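PDB 3RCN: beta-N-acetylhexosaminidase from Arthrobacter aurescens, which probably hydrolyses terminal non-reducing N-acetyl-D-hexosamine residues from N-acetyl-beta-D-hexosaminides, as a member of glycoside hydrolase family 20. Local coordinates for residues R42-R47 with Y100-L105; E292-V297 with S345-Q350; Y432-L437 with S479-S484. All blocks are in the same frame, centred on the assembly; numbering follows the deposited sequence.

Contact 1: R42-R47 with Y100-L105; sequences RRWLTR and YGAQTL. With SO4 (sulfate ion), chain H; SO4 (sulfate ion), chain I.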
# COMPACT_ATOMS: atom_id res chain seq x y z
N ARG A 42 24.51 0.76 1.07
CA ARG A 42 24.75 -0.40 0.23
C ARG A 42 23.59 -1.40 0.37
O ARG A 42 23.11 -1.96 -0.62
CB ARG A 42 26.08 -1.08 0.57
CG ARG A 42 26.34 -2.35 -0.24
CD ARG A 42 26.94 -3.45 0.61
NE ARG A 42 28.37 -3.62 0.38
CZ ARG A 42 29.24 -4.03 1.30
NH1 ARG A 42 28.83 -4.31 2.53
NH2 ARG A 42 30.53 -4.16 1.00
N ARG A 43 23.15 -1.61 1.61
CA ARG A 43 22.03 -2.51 1.88
C ARG A 43 20.75 -2.06 1.18
O ARG A 43 20.06 -2.86 0.56
CB ARG A 43 21.80 -2.66 3.39
CG ARG A 43 22.91 -3.41 4.11
CD ARG A 43 22.59 -3.65 5.59
NE ARG A 43 22.64 -2.41 6.36
CZ ARG A 43 23.67 -2.04 7.10
NH1 ARG A 43 24.74 -2.83 7.20
NH2 ARG A 43 23.63 -0.90 7.76
N TRP A 44 20.45 -0.77 1.26
CA TRP A 44 19.24 -0.26 0.64
C TRP A 44 19.26 -0.45 -0.88
O TRP A 44 18.27 -0.87 -1.47
CB TRP A 44 19.00 1.21 0.97
CG TRP A 44 17.82 1.71 0.24
CD1 TRP A 44 16.52 1.62 0.63
CD2 TRP A 44 17.82 2.34 -1.04
NE1 TRP A 44 15.70 2.17 -0.33
CE2 TRP A 44 16.48 2.61 -1.37
CE3 TRP A 44 18.82 2.69 -1.94
CZ2 TRP A 44 16.12 3.22 -2.56
CZ3 TRP A 44 18.46 3.30 -3.13
CH2 TRP A 44 17.12 3.56 -3.43
N LEU A 45 20.38 -0.11 -1.51
CA LEU A 45 20.54 -0.26 -2.95
C LEU A 45 20.40 -1.73 -3.38
O LEU A 45 19.64 -2.07 -4.31
CB LEU A 45 21.90 0.26 -3.39
CG LEU A 45 22.12 0.36 -4.89
CD1 LEU A 45 21.10 1.32 -5.49
CD2 LEU A 45 23.54 0.82 -5.17
N THR A 46 21.12 -2.59 -2.67
CA THR A 46 21.02 -4.03 -2.86
C THR A 46 19.56 -4.49 -2.84
O THR A 46 19.14 -5.22 -3.73
CB THR A 46 21.80 -4.80 -1.79
OG1 THR A 46 23.20 -4.65 -2.03
CG2 THR A 46 21.44 -6.28 -1.84
N ARG A 47 18.81 -4.07 -1.85
CA ARG A 47 17.40 -4.44 -1.77
C ARG A 47 16.58 -3.86 -2.91
O ARG A 47 15.77 -4.57 -3.52
CB ARG A 47 16.80 -4.03 -0.42
CG ARG A 47 17.28 -4.85 0.75
CD ARG A 47 16.14 -5.14 1.71
NE ARG A 47 15.45 -3.93 2.13
CZ ARG A 47 15.92 -3.12 3.07
NH1 ARG A 47 17.07 -3.41 3.66
NH2 ARG A 47 15.25 -2.03 3.41
N TYR A 100 21.64 9.43 -1.49
CA TYR A 100 21.13 10.30 -2.55
C TYR A 100 21.81 9.99 -3.89
O TYR A 100 21.18 10.07 -4.94
CB TYR A 100 21.24 11.77 -2.15
CG TYR A 100 20.37 12.10 -0.96
CD1 TYR A 100 19.10 11.55 -0.84
CD2 TYR A 100 20.83 12.91 0.07
CE1 TYR A 100 18.28 11.82 0.26
CE2 TYR A 100 20.02 13.18 1.19
CZ TYR A 100 18.75 12.63 1.27
OH TYR A 100 17.96 12.88 2.35
N GLY A 101 23.08 9.60 -3.84
CA GLY A 101 23.78 9.19 -5.04
C GLY A 101 23.09 7.99 -5.65
O GLY A 101 22.84 7.96 -6.85
N ALA A 102 22.78 7.00 -4.81
CA ALA A 102 22.02 5.82 -5.18
C ALA A 102 20.73 6.17 -5.90
O ALA A 102 20.39 5.54 -6.91
CB ALA A 102 21.72 4.97 -3.95
N GLN A 103 19.99 7.14 -5.38
CA GLN A 103 18.74 7.55 -6.02
C GLN A 103 19.02 8.10 -7.40
O GLN A 103 18.35 7.75 -8.37
CB GLN A 103 17.98 8.57 -5.19
CG GLN A 103 17.61 8.07 -3.82
CD GLN A 103 16.38 7.19 -3.81
OE1 GLN A 103 15.70 7.02 -4.82
NE2 GLN A 103 16.08 6.62 -2.65
N THR A 104 20.03 8.95 -7.51
CA THR A 104 20.39 9.48 -8.81
C THR A 104 20.77 8.37 -9.80
O THR A 104 20.51 8.47 -11.00
CB THR A 104 21.51 10.49 -8.69
OG1 THR A 104 21.03 11.61 -7.95
CG2 THR A 104 21.94 10.95 -10.07
N LEU A 105 21.37 7.32 -9.28
CA LEU A 105 21.72 6.16 -10.09
C LEU A 105 20.46 5.51 -10.64
O LEU A 105 20.33 5.31 -11.84
CB LEU A 105 22.49 5.14 -9.25
CG LEU A 105 23.09 4.02 -10.06
CD1 LEU A 105 24.23 4.60 -10.88
CD2 LEU A 105 23.58 2.88 -9.17
S SO4 H . 20.25 -6.43 2.68
O1 SO4 H . 19.42 -6.83 1.55
O2 SO4 H . 21.64 -6.35 2.23
O3 SO4 H . 19.79 -5.14 3.17
O4 SO4 H . 20.13 -7.41 3.76
S SO4 I . 27.55 -2.07 9.30
O1 SO4 I . 26.87 -3.15 10.00
O2 SO4 I . 27.99 -2.53 7.98
O3 SO4 I . 26.65 -0.92 9.15
O4 SO4 I . 28.72 -1.65 10.06
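Trp44 reaches across to Ala102 and Gln103 with the benzo end of its indole. Its CZ3 sits 3.8 Å from Ala102 CB, which meets the ring at its edge. Gln103 is bent at its second torsion (chi2 -80°), which brings NE2 to 3.3 Å from Trp44 CH2; amide and indole planes are tilted 39° apart. Leu45 CD1 lies on the same methyl, 4.0 Å from Ala102 CB, so the small alanine receives both larger side chains. All four residues are buried, and Phe99 adds an edge-to-face contact to Trp44.

The far side of helix 39-53 is looser and partly exposed. There Arg43 NH1 and NH2 bond weakly to one oxygen of a sulfate ion, and Arg47 NH1 binds a second sulfate, both probably from the crystallisation liquor. Arg43 NH1 also forms a salt bridge with Asp56 of the second subunit; an alanine here would probably leave that carboxylate with little more than its weak, long ion pair to Arg42. The two helices run nearly parallel, 22° apart, with Leu45 and Arg42 touching strand 67-71: the helical layer over the mixed sheet of the alpha/beta domain that precedes the catalytic barrel in family 20 hexosaminidases.

Contact 2: E292-V297 with S345-Q350; sequences EFYRNV and SWFVGQ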
# COMPACT_ATOMS: atom_id res chain seq x y z
N GLU A 292 0.10 17.16 33.38
CA GLU A 292 0.64 15.86 33.75
C GLU A 292 0.30 14.82 32.67
O GLU A 292 1.13 13.97 32.31
CB GLU A 292 0.10 15.42 35.11
CG GLU A 292 0.61 14.04 35.56
CD GLU A 292 -0.41 13.26 36.37
OE1 GLU A 292 -1.23 13.89 37.07
OE2 GLU A 292 -0.40 12.00 36.29
N PHE A 293 -0.92 14.90 32.15
CA PHE A 293 -1.37 13.97 31.13
C PHE A 293 -0.43 14.02 29.94
O PHE A 293 0.07 13.00 29.48
CB PHE A 293 -2.79 14.35 30.70
CG PHE A 293 -3.42 13.35 29.77
CD1 PHE A 293 -3.24 13.45 28.40
CD2 PHE A 293 -4.19 12.32 30.27
CE1 PHE A 293 -3.81 12.53 27.54
CE2 PHE A 293 -4.77 11.40 29.41
CZ PHE A 293 -4.58 11.51 28.05
N TYR A 294 -0.16 15.23 29.46
CA TYR A 294 0.62 15.39 28.25
C TYR A 294 2.12 15.21 28.44
O TYR A 294 2.84 15.00 27.47
CB TYR A 294 0.30 16.72 27.59
CG TYR A 294 -0.95 16.66 26.77
CD1 TYR A 294 -2.17 17.00 27.33
CD2 TYR A 294 -0.93 16.23 25.45
CE1 TYR A 294 -3.34 16.93 26.60
CE2 TYR A 294 -2.09 16.16 24.70
CZ TYR A 294 -3.29 16.51 25.28
OH TYR A 294 -4.45 16.45 24.55
N ARG A 295 2.59 15.28 29.67
CA ARG A 295 3.98 14.93 29.97
C ARG A 295 4.12 13.43 29.85
O ARG A 295 5.11 12.93 29.33
CB ARG A 295 4.41 15.33 31.38
CG ARG A 295 4.56 16.81 31.62
CD ARG A 295 5.18 17.02 32.99
NE ARG A 295 5.30 18.43 33.30
CZ ARG A 295 4.51 19.06 34.16
NH1 ARG A 295 3.57 18.36 34.79
NH2 ARG A 295 4.68 20.37 34.40
N ASN A 296 3.11 12.72 30.36
CA ASN A 296 3.06 11.27 30.22
C ASN A 296 2.98 10.82 28.75
O ASN A 296 3.61 9.84 28.36
CB ASN A 296 1.93 10.68 31.06
CG ASN A 296 2.23 10.75 32.55
OD1 ASN A 296 3.38 10.69 32.96
ND2 ASN A 296 1.19 10.89 33.36
N VAL A 297 2.21 11.54 27.95
CA VAL A 297 2.14 11.26 26.53
C VAL A 297 3.50 11.52 25.90
O VAL A 297 4.00 10.71 25.12
CB VAL A 297 1.07 12.12 25.82
CG1 VAL A 297 1.30 12.13 24.33
CG2 VAL A 297 -0.32 11.62 26.15
N SER A 345 0.58 30.48 25.91
CA SER A 345 2.02 30.55 25.90
C SER A 345 2.58 29.73 27.05
O SER A 345 3.57 29.02 26.91
CB SER A 345 2.47 32.00 26.02
OG SER A 345 3.88 32.09 25.89
N TRP A 346 1.93 29.83 28.20
CA TRP A 346 2.38 29.15 29.39
C TRP A 346 2.33 27.62 29.24
O TRP A 346 3.28 26.92 29.62
CB TRP A 346 1.54 29.58 30.60
CG TRP A 346 1.90 28.84 31.83
CD1 TRP A 346 2.98 29.07 32.63
CD2 TRP A 346 1.20 27.74 32.42
NE1 TRP A 346 2.99 28.18 33.68
CE2 TRP A 346 1.91 27.35 33.58
CE3 TRP A 346 0.03 27.04 32.08
CZ2 TRP A 346 1.50 26.30 34.40
CZ3 TRP A 346 -0.38 26.00 32.91
CH2 TRP A 346 0.35 25.64 34.05
N PHE A 347 1.22 27.11 28.72
CA PHE A 347 0.99 25.67 28.62
C PHE A 347 2.01 25.02 27.71
O PHE A 347 2.63 24.03 28.07
CB PHE A 347 -0.42 25.39 28.08
CG PHE A 347 -0.80 23.94 28.14
CD1 PHE A 347 -1.03 23.32 29.36
CD2 PHE A 347 -0.94 23.19 26.98
CE1 PHE A 347 -1.39 21.97 29.42
CE2 PHE A 347 -1.29 21.86 27.04
CZ PHE A 347 -1.53 21.25 28.26
N VAL A 348 2.19 25.59 26.52
CA VAL A 348 3.13 25.07 25.55
C VAL A 348 4.56 25.14 26.10
O VAL A 348 5.36 24.22 25.90
CB VAL A 348 2.99 25.84 24.22
CG1 VAL A 348 4.11 25.49 23.27
CG2 VAL A 348 1.61 25.57 23.60
N GLY A 349 4.87 26.22 26.82
CA GLY A 349 6.19 26.42 27.39
C GLY A 349 6.52 25.37 28.42
O GLY A 349 7.63 24.85 28.43
N GLN A 350 5.56 25.05 29.29
CA GLN A 350 5.74 23.98 30.27
C GLN A 350 6.05 22.64 29.59
O GLN A 350 6.94 21.90 30.00
CB GLN A 350 4.52 23.82 31.17
CG GLN A 350 4.24 25.00 32.10
CD GLN A 350 5.36 25.29 33.08
OE1 GLN A 350 6.08 26.29 32.92
NE2 GLN A 350 5.52 24.44 34.09
O HOH W 1 7.24 20.84 32.67
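Arg295 and Gln350 are linked through a water where helix 288-304 faces helix 342-357. From CB of Arg295 the chain leaves beside the backbone N (chi1 -71°), and from CG through CD to NE it is fully extended, which carries the guanidinium toward the other helix. At the tip NH2 does the work: it donates to the water 3.1 Å away, which lies at the edge of the guanidinium and in its plane. That water in turn donates to Gln350 O at 2.9 Å, so the arginine reaches the backbone of the opposing helix through one bridging molecule. NH2 also comes to 4.2 Å from Gln350 NE2. This is a loose approach of two nitrogen donors, with the two side chains side by side, pointing the same way, and their flat groups almost perpendicular (84°). Within its own helix Gln350 lays CG over the rim of one face of the Trp346 ring.

The other half of the contact is apolar and buried. Phe347 presents its edge to Tyr294, CZ standing 4.4 Å from Tyr294 CD1, while Phe293 CD1 lies over one face of the tyrosine ring. The shared surface is small, 116 Å². Leu291, one turn earlier on helix 288-304, also touches Trp346, Phe347 and Gln350. The two helices lead into strands 309-313 and 361-364, neighbouring parallel strands of the catalytic barrel, and pack as adjacent members of its outer helical layer.

Contact 3: Y432-L437 with S479-S484; sequences YEFEPL and SEVFWS
The last turns of helix 474-483, which follows the final strand of the catalytic TIM barrel, receive the end of helix 428-432 and the loop that follows it: Glu480 and Val481 meet Tyr432 and Phe434. The polar part is one hydrogen bond: Tyr432 OH donates to Glu480 OE2 at 2.7 Å. The oxygen is met on its anti side, 20° out of the carboxylate plane, and lies in the plane of the tyrosine ring at its edge; ring and carboxylate are inclined 61° to each other. Glu480 is bent at its second torsion, which swings its carboxylate to the phenol.

Val481 points its two methyls at different residues of the partner segment. CG2 rests 3.4 Å from the backbone oxygen of Tyr432, and CG1, anti to the backbone N (chi1 172°), meets the edge of the Phe434 ring in its plane, 4.0 Å from CD2. This helix end and loop belong to the long connection from barrel strand 397-400 to strand 449-456, so these contacts fasten an excursion of the seventh beta-alpha unit to a helix beyond the eighth strand.

Buried Glu480 has further partners. OE2 forms a salt bridge with Arg497, and OE1 accepts from the backbone N of Ala13, in the N-terminal part of the chain; together these donors would be expected to favour the charged carboxylate. Tyr432 is held on its ring as well, by a stack with Phe494 of helix 491-508 and a cation-pi interaction with Arg489. Past Trp483 the helix ends, Ser484 being the first residue to leave helical geometry.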
# COMPACT_ATOMS: atom_id res chain seq x y z
N TYR A 432 6.62 25.95 -8.42
CA TYR A 432 7.99 25.73 -8.88
C TYR A 432 8.78 27.01 -8.83
O TYR A 432 10.01 26.99 -8.77
CB TYR A 432 8.02 25.19 -10.31
CG TYR A 432 9.42 24.89 -10.82
CD1 TYR A 432 10.15 23.82 -10.32
CD2 TYR A 432 10.00 25.66 -11.84
CE1 TYR A 432 11.42 23.52 -10.79
CE2 TYR A 432 11.27 25.37 -12.32
CZ TYR A 432 11.98 24.30 -11.79
OH TYR A 432 13.24 24.01 -12.25
N GLU A 433 8.07 28.12 -8.88
CA GLU A 433 8.69 29.43 -8.86
C GLU A 433 8.76 30.06 -7.46
O GLU A 433 9.21 31.17 -7.30
CB GLU A 433 8.00 30.33 -9.88
CG GLU A 433 8.19 29.80 -11.32
CD GLU A 433 7.61 30.72 -12.38
OE1 GLU A 433 6.90 31.69 -12.02
OE2 GLU A 433 7.88 30.47 -13.58
N PHE A 434 8.32 29.32 -6.44
CA PHE A 434 8.35 29.75 -5.04
C PHE A 434 9.74 30.01 -4.44
O PHE A 434 10.71 29.33 -4.76
CB PHE A 434 7.63 28.73 -4.17
CG PHE A 434 8.00 28.81 -2.71
CD1 PHE A 434 7.30 29.64 -1.84
CD2 PHE A 434 9.05 28.05 -2.19
CE1 PHE A 434 7.64 29.72 -0.49
CE2 PHE A 434 9.41 28.12 -0.84
CZ PHE A 434 8.70 28.95 0.01
N GLU A 435 9.80 30.98 -3.51
CA GLU A 435 11.02 31.25 -2.74
C GLU A 435 10.75 31.53 -1.25
O GLU A 435 9.70 32.06 -0.90
CB GLU A 435 11.80 32.41 -3.34
CG GLU A 435 12.44 32.12 -4.69
CD GLU A 435 13.89 31.66 -4.57
OE1 GLU A 435 14.70 32.38 -3.93
OE2 GLU A 435 14.22 30.59 -5.13
N PRO A 436 11.67 31.10 -0.38
CA PRO A 436 11.86 31.33 1.07
C PRO A 436 12.64 32.59 1.50
O PRO A 436 13.86 32.48 1.64
CB PRO A 436 12.62 30.09 1.54
CG PRO A 436 12.74 29.20 0.34
CD PRO A 436 12.60 30.07 -0.86
N LEU A 437 12.00 33.75 1.64
CA LEU A 437 12.67 34.97 2.16
C LEU A 437 13.85 35.49 1.32
O LEU A 437 14.95 35.65 1.86
CB LEU A 437 13.20 34.74 3.58
CG LEU A 437 12.29 34.60 4.79
CD1 LEU A 437 10.92 34.08 4.42
CD2 LEU A 437 12.96 33.65 5.76
N SER A 479 10.28 19.40 -4.58
CA SER A 479 11.51 18.72 -4.20
C SER A 479 12.72 19.35 -4.88
O SER A 479 13.82 19.37 -4.32
CB SER A 479 11.46 17.21 -4.51
OG SER A 479 11.62 16.93 -5.89
N GLU A 480 12.51 19.88 -6.09
CA GLU A 480 13.58 20.55 -6.83
C GLU A 480 13.89 21.92 -6.21
O GLU A 480 15.06 22.29 -6.03
CB GLU A 480 13.23 20.70 -8.31
CG GLU A 480 14.34 21.36 -9.11
CD GLU A 480 14.44 20.88 -10.55
OE1 GLU A 480 14.59 19.66 -10.76
OE2 GLU A 480 14.38 21.72 -11.48
N VAL A 481 12.84 22.66 -5.89
CA VAL A 481 13.00 23.94 -5.23
C VAL A 481 13.82 23.77 -3.95
O VAL A 481 14.69 24.59 -3.66
CB VAL A 481 11.63 24.59 -4.92
CG1 VAL A 481 11.79 25.83 -4.04
CG2 VAL A 481 10.89 24.93 -6.22
N PHE A 482 13.58 22.70 -3.20
CA PHE A 482 14.31 22.45 -1.95
C PHE A 482 15.74 21.94 -2.14
O PHE A 482 16.62 22.25 -1.34
CB PHE A 482 13.57 21.44 -1.06
CG PHE A 482 12.23 21.91 -0.59
CD1 PHE A 482 11.73 23.14 -0.98
CD2 PHE A 482 11.45 21.11 0.24
CE1 PHE A 482 10.49 23.57 -0.55
CE2 PHE A 482 10.21 21.53 0.67
CZ PHE A 482 9.72 22.77 0.28
N TRP A 483 15.92 21.03 -3.09
CA TRP A 483 17.24 20.47 -3.38
C TRP A 483 18.18 21.28 -4.30
O TRP A 483 19.34 21.53 -3.94
CB TRP A 483 17.10 19.04 -3.93
CG TRP A 483 18.42 18.41 -4.16
CD1 TRP A 483 19.22 18.56 -5.26
CD2 TRP A 483 19.13 17.56 -3.26
NE1 TRP A 483 20.37 17.84 -5.10
CE2 TRP A 483 20.34 17.22 -3.87
CE3 TRP A 483 18.85 17.07 -1.98
CZ2 TRP A 483 21.28 16.40 -3.26
CZ3 TRP A 483 19.78 16.25 -1.37
CH2 TRP A 483 20.99 15.93 -2.02
N SER A 484 17.67 21.70 -5.45
CA SER A 484 18.55 22.11 -6.54
C SER A 484 19.07 23.54 -6.40
O SER A 484 18.80 24.22 -5.43
CB SER A 484 17.86 21.98 -7.90
OG SER A 484 17.29 20.70 -8.08

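In the fold
Contacts 1 and 3 meet directly, although their centres are 24 Å apart: Tyr100 CD2 lies 3.7 Å from Trp483 CH2, the two rings packing edge to face. Lys168 joins the same junction, hydrogen-bonding to Thr104 of contact 1 and making a cation-pi interaction with Trp483 of contact 3, so the N-terminal alpha/beta domain touches helix 474-483 of the catalytic domain here. Contact 2 stands apart on the barrel's outer layer, on the opposite side of the chain's centre from contact 1, with nearest atoms about 27 Å from contact 1 and 21 Å from contact 3. All three are away from Glu316, the predicted proton donor.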